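Local coordinates for transcriptional regulator, HTH_3 family (Vibrio cholerae, PDB 1Y9Q), which probably binds DNA as a transcription factor, joining a helix-turn-helix domain to a cupin domain that holds a zinc ion and D-methionine, at residues Ile136-Val139 with Gln144-Glu147; Asn18-Lys21 with Ser26-Ala29. All blocks are in the same frame, centred on the assembly; numbering follows the deposited sequence.

Interaction 1: residues Ile136-Val139 with Gln144-Glu147; sequences IMKV and QWHE
Val139 and His146 face each other as an antiparallel hydrogen-bonded pair, closed by Val139 N to His146 O and His146 N to Val139 O, both 2.8 Å. The imidazole adds a third bond: His146 ND1 donates to Val139 O at 2.9 Å, nearly straight at 160° and almost within the ring plane. Two donors of one residue thus grip a single carbonyl oxygen, and the side-chain bond, together with stacking on Phe141, helps fix the rotation of the ring. CA-H...O contacts accompany this ladder, the shortest from Lys138 CA to His146 O at 3.1 Å.

Lys138 supplies the cation-pi and CH-pi contacts. Its CG is tucked between the two backbone substituents, N and C (chi1 50°), and the extended chain beyond runs over one face of the Trp145 indole. CG comes within 3.3 Å of Trp145 CE3, CD lies over the six-membered ring, displaced toward its rim, and NZ stands 4.4 Å from the centroid of the five-membered ring, only 8° off its normal.

Lys138 also forms a non-hydrogen-bonded pair with Glu147, whose OE2 meets Ile136 CG2 at 3.8 Å.

The segments belong to the hairpin of strands 137-141 and 144-148 in the cupin fold. Strand 162-166 flanks its first strand; there Met137, a selenomethionine, packs on the zinc ligand Tyr164, while Trp145 reaches Ala165 and, on strand 116-119, Met118.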
loop_
_atom_site.group_PDB
_atom_site.type_symbol
_atom_site.label_atom_id
_atom_site.label_comp_id
_atom_site.label_asym_id
_atom_site.label_seq_id
_atom_site.Cartn_x
_atom_site.Cartn_y
_atom_site.Cartn_z
ATOM N N ILE A 136 7.473 11.738 -16.448
ATOM C CA ILE A 136 6.254 10.952 -16.488
ATOM C C ILE A 136 6.167 10.204 -15.162
ATOM O O ILE A 136 7.157 9.645 -14.691
ATOM C CB ILE A 136 6.292 9.933 -17.654
ATOM C CG1 ILE A 136 6.322 10.677 -18.993
ATOM C CG2 ILE A 136 5.085 9.003 -17.582
ATOM C CD1 ILE A 136 6.469 9.761 -20.191
HETATM N N MSE A 137 4.986 10.203 -14.558
HETATM C CA MSE A 137 4.794 9.528 -13.282
HETATM C C MSE A 137 3.412 8.891 -13.242
HETATM O O MSE A 137 2.594 9.127 -14.128
HETATM C CB MSE A 137 4.912 10.541 -12.139
HETATM C CG MSE A 137 3.678 11.424 -11.999
HETATM SE SE MSE A 137 3.710 12.541 -10.435
HETATM C CE MSE A 137 3.574 11.156 -9.079
ATOM N N LYS A 138 3.159 8.071 -12.223
ATOM C CA LYS A 138 1.848 7.454 -12.061
ATOM C C LYS A 138 1.405 7.603 -10.607
ATOM O O LYS A 138 2.228 7.631 -9.703
ATOM C CB LYS A 138 1.866 5.979 -12.485
ATOM C CG LYS A 138 2.976 5.135 -11.886
ATOM C CD LYS A 138 2.853 3.688 -12.385
ATOM C CE LYS A 138 3.925 2.780 -11.802
ATOM N NZ LYS A 138 3.753 1.379 -12.284
ATOM N N VAL A 139 0.101 7.738 -10.396
ATOM C CA VAL A 139 -0.442 7.914 -9.056
ATOM C C VAL A 139 -1.490 6.847 -8.799
ATOM O O VAL A 139 -2.400 6.663 -9.605
ATOM C CB VAL A 139 -1.102 9.302 -8.920
ATOM C CG1 VAL A 139 -1.626 9.503 -7.503
ATOM C CG2 VAL A 139 -0.095 10.391 -9.268
ATOM N N GLN A 144 -6.328 1.726 -8.709
ATOM C CA GLN A 144 -5.597 1.746 -9.966
ATOM C C GLN A 144 -4.574 2.853 -10.128
ATOM O O GLN A 144 -4.611 3.876 -9.441
ATOM C CB GLN A 144 -6.575 1.787 -11.144
ATOM C CG GLN A 144 -7.471 3.004 -11.172
ATOM C CD GLN A 144 -8.425 2.990 -12.354
ATOM O OE1 GLN A 144 -8.003 3.065 -13.510
ATOM N NE2 GLN A 144 -9.718 2.887 -12.068
ATOM N N TRP A 145 -3.648 2.623 -11.053
ATOM C CA TRP A 145 -2.608 3.591 -11.355
ATOM C C TRP A 145 -3.098 4.535 -12.440
ATOM O O TRP A 145 -3.759 4.114 -13.391
ATOM C CB TRP A 145 -1.345 2.885 -11.840
ATOM C CG TRP A 145 -0.563 2.213 -10.758
ATOM C CD1 TRP A 145 -0.533 0.876 -10.466
ATOM C CD2 TRP A 145 0.332 2.845 -9.838
ATOM N NE1 TRP A 145 0.333 0.640 -9.423
ATOM C CE2 TRP A 145 0.877 1.832 -9.020
ATOM C CE3 TRP A 145 0.726 4.172 -9.624
ATOM C CZ2 TRP A 145 1.800 2.104 -8.004
ATOM C CZ3 TRP A 145 1.645 4.445 -8.612
ATOM C CH2 TRP A 145 2.170 3.414 -7.817
ATOM N N HIS A 146 -2.780 5.815 -12.283
ATOM C CA HIS A 146 -3.160 6.831 -13.253
ATOM C C HIS A 146 -1.854 7.453 -13.741
ATOM O O HIS A 146 -1.097 8.005 -12.946
ATOM C CB HIS A 146 -4.044 7.899 -12.594
ATOM C CG HIS A 146 -5.230 7.338 -11.871
ATOM N ND1 HIS A 146 -5.116 6.629 -10.694
ATOM C CD2 HIS A 146 -6.549 7.349 -12.177
ATOM C CE1 HIS A 146 -6.313 6.226 -10.306
ATOM N NE2 HIS A 146 -7.201 6.649 -11.188
ATOM N N GLU A 147 -1.582 7.342 -15.039
ATOM C CA GLU A 147 -0.348 7.887 -15.606
ATOM C C GLU A 147 -0.514 9.366 -15.934
ATOM O O GLU A 147 -1.523 9.779 -16.507
ATOM C CB GLU A 147 0.053 7.107 -16.865
ATOM C CG GLU A 147 1.550 6.827 -16.954
ATOM C CD GLU A 147 1.927 5.878 -18.090
ATOM O OE1 GLU A 147 1.071 5.068 -18.525
ATOM O OE2 GLU A 147 3.095 5.932 -18.534
#

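Interaction 2: residues Asn18-Lys21 with Ser26-Ala29; sequences NLRK and SLDA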
loop_
_atom_site.group_PDB
_atom_site.type_symbol
_atom_site.label_atom_id
_atom_site.label_comp_id
_atom_site.label_asym_id
_atom_site.label_seq_id
_atom_site.Cartn_x
_atom_site.Cartn_y
_atom_site.Cartn_z
ATOM N N ASN A 18 6.488 15.245 22.009
ATOM C CA ASN A 18 5.755 16.454 22.374
ATOM C C ASN A 18 4.323 16.365 21.849
ATOM O O ASN A 18 3.366 16.567 22.595
ATOM C CB ASN A 18 6.433 17.693 21.793
ATOM C CG ASN A 18 5.911 18.976 22.403
ATOM O OD1 ASN A 18 4.698 19.220 22.429
ATOM N ND2 ASN A 18 6.825 19.810 22.893
ATOM N N LEU A 19 4.180 16.059 20.560
ATOM C CA LEU A 19 2.856 15.940 19.956
ATOM C C LEU A 19 2.006 14.921 20.708
ATOM O O LEU A 19 0.835 15.182 21.010
ATOM C CB LEU A 19 2.973 15.536 18.479
ATOM C CG LEU A 19 3.574 16.578 17.524
ATOM C CD1 LEU A 19 3.761 15.971 16.135
ATOM C CD2 LEU A 19 2.646 17.798 17.457
ATOM N N ARG A 20 2.595 13.771 21.027
ATOM C CA ARG A 20 1.870 12.716 21.738
ATOM C C ARG A 20 1.468 13.153 23.144
ATOM O O ARG A 20 0.304 13.045 23.528
ATOM C CB ARG A 20 2.721 11.440 21.830
ATOM C CG ARG A 20 2.025 10.297 22.568
ATOM C CD ARG A 20 2.818 9.002 22.520
ATOM N NE ARG A 20 4.074 9.071 23.269
ATOM C CZ ARG A 20 4.170 9.004 24.593
ATOM N NH1 ARG A 20 3.082 8.870 25.338
ATOM N NH2 ARG A 20 5.361 9.056 25.174
ATOM N N LYS A 21 2.443 13.641 23.902
ATOM C CA LYS A 21 2.219 14.096 25.272
ATOM C C LYS A 21 1.234 15.258 25.331
ATOM O O LYS A 21 0.414 15.337 26.249
ATOM C CB LYS A 21 3.545 14.523 25.903
ATOM C CG LYS A 21 4.529 13.386 26.162
ATOM C CD LYS A 21 4.112 12.549 27.360
ATOM C CE LYS A 21 5.236 11.611 27.789
ATOM N NZ LYS A 21 4.837 10.742 28.935
ATOM N N SER A 26 -1.089 7.724 25.417
ATOM C CA SER A 26 -0.113 6.736 25.861
ATOM C C SER A 26 0.502 6.185 24.579
ATOM O O SER A 26 -0.032 6.411 23.488
ATOM C CB SER A 26 -0.802 5.599 26.619
ATOM O OG SER A 26 -1.658 4.872 25.753
ATOM N N LEU A 27 1.617 5.469 24.694
ATOM C CA LEU A 27 2.240 4.903 23.502
ATOM C C LEU A 27 1.320 3.859 22.885
ATOM O O LEU A 27 1.179 3.789 21.665
ATOM C CB LEU A 27 3.598 4.272 23.837
ATOM C CG LEU A 27 4.787 5.229 23.962
ATOM C CD1 LEU A 27 6.032 4.443 24.333
ATOM C CD2 LEU A 27 4.998 5.974 22.641
ATOM N N ASP A 28 0.674 3.064 23.734
ATOM C CA ASP A 28 -0.225 2.024 23.249
ATOM C C ASP A 28 -1.430 2.618 22.523
ATOM O O ASP A 28 -1.868 2.093 21.498
ATOM C CB ASP A 28 -0.709 1.142 24.403
ATOM C CG ASP A 28 -1.407 -0.117 23.916
ATOM O OD1 ASP A 28 -0.733 -0.973 23.300
ATOM O OD2 ASP A 28 -2.629 -0.248 24.139
ATOM N N ALA A 29 -1.969 3.711 23.054
ATOM C CA ALA A 29 -3.117 4.349 22.424
ATOM C C ALA A 29 -2.691 4.942 21.081
ATOM O O ALA A 29 -3.452 4.934 20.116
ATOM C CB ALA A 29 -3.677 5.442 23.328
#
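The guanidinium of Arg20 has the branched end of Leu27 over one face: Leu27 CG lies 3.8 Å above the plane, over its centre, and Leu27 CD2 touches the same group, coming within 3.3 Å of Arg20 NE. The carbonyl carbon of Ser26 approaches obliquely, 3.8 Å from Arg20 NH1. Around the flat group, the N-H donors serve partners beyond the two segments: NE forms a salt bridge with Glu45 OE2, and NH1 donates to Leu25 O in the connecting loop. These bonds pin the orientation of the plane that Leu27 covers.

The arginine reaches across because CG lies opposite the backbone N (chi1 180°) and the chain stays extended to CD before bending at chi3 (67°). That bend sets the guanidinium against the start of the next helix, where the two side chains cross at about a right angle. Contact between the segments is by van der Waals packing of Leu27 on the charged guanidinium plane, with no hydrogen bond linking them directly; Arg20 CD also rests 3.7 Å from Leu27 CD2.

Ser26 is the N-cap of helix 27-34. Its OG accepts from Ala29 N at 3.0 Å, satisfying an amide of the first turn, which lacks a preceding helical carbonyl.

The contact joins the end of helix 5-22 to the beginning of helix 27-34 in the helix-turn-helix domain. Helix 38-45 closes the group, since its Glu45 both pairs with Arg20 and touches Leu27, which also meets Lys38; one buried arginine thereby ties together three helices.

Interactions 1 and 2 hold different elements in different domains, on opposite sides of the chain's centre, with centres about 36 Å apart and nearest atoms about 25 Å apart. Both are partly buried and join segments close in sequence, but their means differ. In 136-139 with 144-147, strand backbones bond directly and a cation lies over an aromatic face at the sheet's margin. In 18-21 with 26-29, the helix backbones stay apart, and a cationic plane is itself the surface on which an aliphatic group packs. Interaction 1 adjoins a zinc ligand through the buried Met137, whereas interaction 2 lies away from the metal and D-methionine sites.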